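Local coordinates for protein shikimate dehydrogenase (NADP(+)) (Peptoclostridium difficile, PDB 5DZS) that probably catalyses the reversible NADPH-linked reduction of 3-dehydroshikimate to shikimate, a step in the biosynthesis of chorismate and the aromatic amino acids, at residues 41-46 and 65-70; 136-141 and 159-164. All blocks are in the same frame, centred on the assembly; numbering follows the deposited sequence.

Contact 1 (41-46 and 65-70); sequences EDISKL and KERIMK. With SO4 (sulfate ion), chain D.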
loop_
_atom_site.group_PDB
_atom_site.type_symbol
_atom_site.label_atom_id
_atom_site.label_comp_id
_atom_site.label_asym_id
_atom_site.label_seq_id
_atom_site.Cartn_x
_atom_site.Cartn_y
_atom_site.Cartn_z
ATOM N N GLU B 41 17.647 -23.272 12.386
ATOM C CA GLU B 41 17.384 -24.561 11.749
ATOM C C GLU B 41 15.912 -24.790 11.386
ATOM O O GLU B 41 15.581 -25.739 10.662
ATOM C CB GLU B 41 17.909 -25.721 12.613
ATOM C CG GLU B 41 17.449 -25.753 14.068
ATOM C CD GLU B 41 18.348 -24.980 15.044
ATOM O OE1 GLU B 41 19.057 -24.025 14.652
ATOM O OE2 GLU B 41 18.344 -25.355 16.242
ATOM N N ASP B 42 15.036 -23.936 11.914
ATOM C CA ASP B 42 13.602 -24.012 11.646
ATOM C C ASP B 42 13.025 -22.937 10.745
ATOM O O ASP B 42 11.835 -22.976 10.415
ATOM C CB ASP B 42 12.834 -23.959 12.980
ATOM C CG ASP B 42 12.913 -25.242 13.773
ATOM O OD1 ASP B 42 13.351 -26.297 13.238
ATOM O OD2 ASP B 42 12.515 -25.221 14.971
ATOM N N ILE B 43 13.820 -21.950 10.345
ATOM C CA ILE B 43 13.240 -20.847 9.579
ATOM C C ILE B 43 12.625 -21.277 8.232
ATOM O O ILE B 43 11.646 -20.633 7.765
ATOM C CB ILE B 43 14.240 -19.664 9.458
ATOM C CG1 ILE B 43 13.538 -18.350 9.060
ATOM C CG2 ILE B 43 15.368 -20.009 8.517
ATOM C CD1 ILE B 43 12.664 -17.749 10.142
ATOM N N SER B 44 13.116 -22.361 7.637
ATOM C CA SER B 44 12.540 -22.854 6.392
ATOM C C SER B 44 11.116 -23.368 6.568
ATOM O O SER B 44 10.400 -23.544 5.586
ATOM C CB SER B 44 13.390 -23.991 5.820
ATOM O OG SER B 44 13.320 -25.125 6.659
ATOM N N LYS B 45 10.683 -23.556 7.821
ATOM C CA LYS B 45 9.333 -24.058 8.088
ATOM C C LYS B 45 8.309 -22.932 8.294
ATOM O O LYS B 45 7.096 -23.187 8.320
ATOM C CB LYS B 45 9.338 -24.944 9.351
ATOM C CG LYS B 45 10.357 -26.081 9.343
ATOM C CD LYS B 45 10.503 -26.771 10.680
ATOM C CE LYS B 45 11.734 -27.671 10.669
ATOM N NZ LYS B 45 11.968 -28.324 11.982
ATOM N N LEU B 46 8.765 -21.691 8.395
ATOM C CA LEU B 46 7.868 -20.589 8.714
ATOM C C LEU B 46 6.776 -20.384 7.680
ATOM O O LEU B 46 5.606 -20.209 8.019
ATOM C CB LEU B 46 8.620 -19.256 8.925
ATOM C CG LEU B 46 7.808 -17.996 9.153
ATOM C CD1 LEU B 46 7.187 -18.048 10.547
ATOM C CD2 LEU B 46 8.642 -16.733 9.048
ATOM N N LYS B 65 16.131 -11.085 7.976
ATOM C CA LYS B 65 15.540 -10.178 6.985
ATOM C C LYS B 65 15.926 -10.504 5.538
ATOM O O LYS B 65 15.166 -10.234 4.624
ATOM C CB LYS B 65 15.833 -8.727 7.306
ATOM C CG LYS B 65 15.313 -8.265 8.651
ATOM C CD LYS B 65 15.688 -6.780 8.784
ATOM C CE LYS B 65 15.297 -6.131 10.075
ATOM N NZ LYS B 65 15.840 -4.735 9.983
ATOM N N GLU B 66 17.120 -11.035 5.336
ATOM C CA GLU B 66 17.555 -11.440 3.989
ATOM C C GLU B 66 17.183 -12.886 3.673
ATOM O O GLU B 66 16.670 -13.185 2.571
ATOM C CB GLU B 66 19.080 -11.212 3.828
ATOM C CG GLU B 66 19.464 -9.754 4.030
ATOM C CD GLU B 66 20.956 -9.426 3.962
ATOM O OE1 GLU B 66 21.714 -10.050 3.191
ATOM O OE2 GLU B 66 21.365 -8.491 4.682
ATOM N N ARG B 67 17.435 -13.786 4.628
ATOM C CA ARG B 67 17.210 -15.226 4.425
ATOM C C ARG B 67 15.758 -15.608 4.208
ATOM O O ARG B 67 15.489 -16.649 3.612
ATOM C CB ARG B 67 17.816 -16.095 5.548
ATOM C CG ARG B 67 19.330 -15.971 5.677
ATOM C CD ARG B 67 20.063 -17.287 5.999
ATOM N NE ARG B 67 19.791 -17.929 7.294
ATOM C CZ ARG B 67 19.005 -18.997 7.464
ATOM N NH1 ARG B 67 18.843 -19.526 8.678
ATOM N NH2 ARG B 67 18.392 -19.553 6.426
ATOM N N ILE B 68 14.823 -14.794 4.698
ATOM C CA ILE B 68 13.418 -15.094 4.512
ATOM C C ILE B 68 12.915 -14.842 3.080
ATOM O O ILE B 68 11.899 -15.417 2.672
ATOM C CB ILE B 68 12.559 -14.260 5.505
ATOM C CG1 ILE B 68 11.184 -14.911 5.719
ATOM C CG2 ILE B 68 12.391 -12.809 5.041
ATOM C CD1 ILE B 68 11.249 -16.262 6.376
ATOM N N MET B 69 13.630 -14.026 2.313
ATOM C CA MET B 69 13.145 -13.636 0.972
ATOM C C MET B 69 12.879 -14.790 0.039
ATOM O O MET B 69 11.876 -14.768 -0.697
ATOM C CB MET B 69 14.089 -12.612 0.338
ATOM C CG MET B 69 14.173 -11.337 1.189
ATOM S SD MET B 69 15.146 -9.996 0.516
ATOM C CE MET B 69 14.248 -9.644 -0.978
ATOM N N LYS B 70 13.715 -15.825 0.089
ATOM C CA LYS B 70 13.545 -16.959 -0.831
ATOM C C LYS B 70 12.245 -17.723 -0.651
ATOM O O LYS B 70 11.844 -18.459 -1.561
ATOM C CB LYS B 70 14.725 -17.930 -0.722
ATOM C CG LYS B 70 14.736 -18.788 0.541
ATOM C CD LYS B 70 15.959 -19.706 0.582
ATOM C CE LYS B 70 17.244 -18.933 0.775
ATOM N NZ LYS B 70 17.385 -18.329 2.127
HETATM S S SO4 D . 19.618 -9.156 8.946
HETATM O O1 SO4 D . 19.748 -7.852 9.614
HETATM O O2 SO4 D . 20.864 -9.957 9.216
HETATM O O3 SO4 D . 18.447 -9.926 9.422
HETATM O O4 SO4 D . 19.507 -8.933 7.491
#
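Ile43 and Ile68 share one conformation, each with CG1 turned anti to its backbone N (chi1 -162° and -158°), which sets the CG1 arm of Ile43 against the CD1 methyl of Ile68. The two side chains cross at about a right angle, with Ile43 CG1 4.1 Å from Ile68 CD1. The same methyl is met by a branch of Leu46, whose CD2 lies 3.8 Å from Ile68 CD1, so both apolar residues of 41-46 converge on a single carbon. The other branch of Ile43 serves Arg67. Bent at chi2 and chi3, the arginine chain brings its guanidinium obliquely against the Ile43 methyl; in one of two modelled conformers, Arg67 NH1 stands 3.5 Å from Ile43 CG2 and also makes a weak hydrogen bond to Lys40 O. Arg67 O accepts from Lys70 NZ at 2.9 Å, in the carbonyl plane on a lone pair.

At the start of 65-70, Lys65 N donates to O3 of a sulfate, probably from the crystallisation liquor, at 3.0 Å, and Gly128 N holds it too. Lys65, the predicted proton acceptor, forms a salt bridge through NZ with OD2 of Asp101, a predicted shikimate-binding residue, so 65-70 carries part of the probable active site. The contact joins two loops of the substrate-binding domain, one leading into helix 46-53 and the other following strand 57-60, with Ile43 and Leu46 also packed on Val7 of strand 2-8.

Contact 2 (136-141 and 159-164); sequences YFIDSG and NSKAIL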
loop_
_atom_site.group_PDB
_atom_site.type_symbol
_atom_site.label_atom_id
_atom_site.label_comp_id
_atom_site.label_asym_id
_atom_site.label_seq_id
_atom_site.Cartn_x
_atom_site.Cartn_y
_atom_site.Cartn_z
ATOM N N TYR B 136 18.698 5.107 1.991
ATOM C CA TYR B 136 18.149 6.393 2.412
ATOM C C TYR B 136 19.175 7.517 2.313
ATOM O O TYR B 136 18.888 8.572 1.731
ATOM C CB TYR B 136 17.600 6.306 3.841
ATOM C CG TYR B 136 17.222 7.650 4.396
ATOM C CD1 TYR B 136 16.043 8.265 4.022
ATOM C CD2 TYR B 136 18.061 8.316 5.274
ATOM C CE1 TYR B 136 15.701 9.507 4.521
ATOM C CE2 TYR B 136 17.737 9.563 5.776
ATOM C CZ TYR B 136 16.557 10.154 5.401
ATOM O OH TYR B 136 16.244 11.407 5.910
ATOM N N PHE B 137 20.359 7.311 2.891
ATOM C CA PHE B 137 21.405 8.342 2.851
ATOM C C PHE B 137 21.778 8.765 1.413
ATOM O O PHE B 137 21.919 9.956 1.132
ATOM C CB PHE B 137 22.684 7.895 3.589
ATOM C CG PHE B 137 22.609 7.950 5.102
ATOM C CD1 PHE B 137 22.147 9.074 5.769
ATOM C CD2 PHE B 137 23.138 6.916 5.863
ATOM C CE1 PHE B 137 22.135 9.124 7.161
ATOM C CE2 PHE B 137 23.136 6.961 7.249
ATOM C CZ PHE B 137 22.633 8.058 7.902
ATOM N N ILE B 138 21.951 7.791 0.519
ATOM C CA ILE B 138 22.319 8.068 -0.880
ATOM C C ILE B 138 21.229 8.849 -1.610
ATOM O O ILE B 138 21.522 9.778 -2.364
ATOM C CB ILE B 138 22.588 6.771 -1.678
ATOM C CG1 ILE B 138 23.766 5.983 -1.083
ATOM C CG2 ILE B 138 22.858 7.091 -3.144
ATOM C CD1 ILE B 138 25.124 6.625 -1.263
ATOM N N ASP B 139 19.979 8.452 -1.407
ATOM C CA ASP B 139 18.859 9.146 -2.028
ATOM C C ASP B 139 18.727 10.569 -1.500
ATOM O O ASP B 139 18.265 11.458 -2.215
ATOM C CB ASP B 139 17.549 8.406 -1.764
ATOM C CG ASP B 139 17.450 7.082 -2.501
ATOM O OD1 ASP B 139 18.288 6.785 -3.391
ATOM O OD2 ASP B 139 16.505 6.333 -2.197
ATOM N N SER B 140 19.131 10.784 -0.249
ATOM C CA SER B 140 19.002 12.099 0.388
ATOM C C SER B 140 20.175 13.049 0.137
ATOM O O SER B 140 20.248 14.110 0.754
ATOM C CB SER B 140 18.782 11.938 1.890
ATOM O OG SER B 140 17.601 11.206 2.154
ATOM N N GLY B 141 21.092 12.673 -0.748
ATOM C CA GLY B 141 22.207 13.561 -1.113
ATOM C C GLY B 141 23.376 13.612 -0.146
ATOM O O GLY B 141 24.009 14.660 0.017
ATOM N N ASN B 159 25.629 0.105 -3.404
ATOM C CA ASN B 159 26.051 1.243 -4.215
ATOM C C ASN B 159 27.555 1.489 -4.080
ATOM O O ASN B 159 28.074 1.603 -2.967
ATOM C CB ASN B 159 25.256 2.491 -3.816
ATOM C CG ASN B 159 25.483 3.662 -4.758
ATOM O OD1 ASN B 159 26.550 3.802 -5.351
ATOM N ND2 ASN B 159 24.477 4.515 -4.892
ATOM N N SER B 160 28.241 1.579 -5.223
ATOM C CA SER B 160 29.695 1.795 -5.259
ATOM C C SER B 160 30.110 3.121 -4.624
ATOM O O SER B 160 31.282 3.310 -4.296
ATOM C CB SER B 160 30.229 1.717 -6.701
ATOM O OG SER B 160 29.671 2.730 -7.522
ATOM N N LYS B 161 29.156 4.035 -4.465
ATOM C CA LYS B 161 29.429 5.318 -3.822
ATOM C C LYS B 161 29.770 5.125 -2.338
ATOM O O LYS B 161 30.531 5.905 -1.768
ATOM C CB LYS B 161 28.233 6.260 -3.976
ATOM C CG LYS B 161 28.399 7.603 -3.281
ATOM C CD LYS B 161 27.245 8.541 -3.593
ATOM C CE LYS B 161 27.324 9.813 -2.763
ATOM N NZ LYS B 161 28.604 10.546 -2.972
ATOM N N ALA B 162 29.199 4.093 -1.720
ATOM C CA ALA B 162 29.480 3.800 -0.314
ATOM C C ALA B 162 30.851 3.131 -0.179
ATOM O O ALA B 162 31.217 2.282 -0.994
ATOM C CB ALA B 162 28.394 2.909 0.267
ATOM N N ILE B 163 31.608 3.516 0.845
ATOM C CA ILE B 163 32.945 2.961 1.066
ATOM C C ILE B 163 32.960 1.955 2.219
ATOM O O ILE B 163 32.617 2.282 3.352
ATOM C CB ILE B 163 33.966 4.079 1.359
ATOM C CG1 ILE B 163 33.878 5.155 0.276
ATOM C CG2 ILE B 163 35.378 3.507 1.458
ATOM C CD1 ILE B 163 34.722 6.371 0.554
ATOM N N LEU B 164 33.373 0.730 1.916
ATOM C CA LEU B 164 33.452 -0.313 2.921
ATOM C C LEU B 164 34.748 -0.136 3.703
ATOM O O LEU B 164 35.834 -0.060 3.109
ATOM C CB LEU B 164 33.430 -1.694 2.264
ATOM C CG LEU B 164 33.420 -2.884 3.231
ATOM C CD1 LEU B 164 32.086 -2.957 3.964
ATOM C CD2 LEU B 164 33.699 -4.187 2.494
#
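Ile138, near the end of helix 128-139, packs against the Asn159 to Ala162 turn that leads into strand 163-166, an edge strand of the parallel, Rossmann-like sheet of the nucleotide-binding domain. The contact lies at the surface, away from the predicted substrate and cofactor sites.

Apolar packing carries most of it. The CD1 methyl of Ile138 rests on the aliphatic part of Lys161, 3.7 Å from Lys161 CD and 4.0 Å from Lys161 CG, and the two side chains run past each other in opposite directions. Lys161 stays extended as far as CE and bends only at chi4 (58°), so that its methylenes lie along the isoleucine while NZ reaches Glu143 O. The second branch of Ile138 meets an amide: CG2 sits 3.5 Å from Asn159 ND2, the side chains lying at a slant. Ile138 also touches Leu145 of strand 144-149, the neighbour of strand 163-166 in the sheet.

Hydrogen bonds shape each partner from within. The helix ends in a Schellman motif whose C-prime residue is Gly141, with positive phi. Ser140 folds back, both its N and its OG donating to Tyr136 O, which is thereby gripped twice; OG also lies over one face of the Tyr136 ring. On the other side, Ala162 N bonds to Asn159 O, closing a type I turn, and an Asx turn fixes the asparagine amide: Lys161 N donates to Asn159 OD1 at 2.8 Å, nearly straight at 170°, from 38° above the carbonyl plane.

From the N terminus, the chain forms strands 2-8 and 31-37, passes through 41-46, and returns at 65-70 after helix 46-53 and strand 57-60; contact 1 closes this loop within the substrate-binding domain. The chain then completes that domain's mixed sheet and crosses into the parallel sheet through helix 101-111 and strand 120-124. Contact 2 opens on helix 128-139 and closes at 159-164, after strand 144-149, tying the helix end to the approach of an edge strand. The two loops follow in series, neither nested nor crossed, with centres 28 Å apart. In the crystal a sulfate, probably from the liquor, sits between segment 65-70 and the start of helix 128-139.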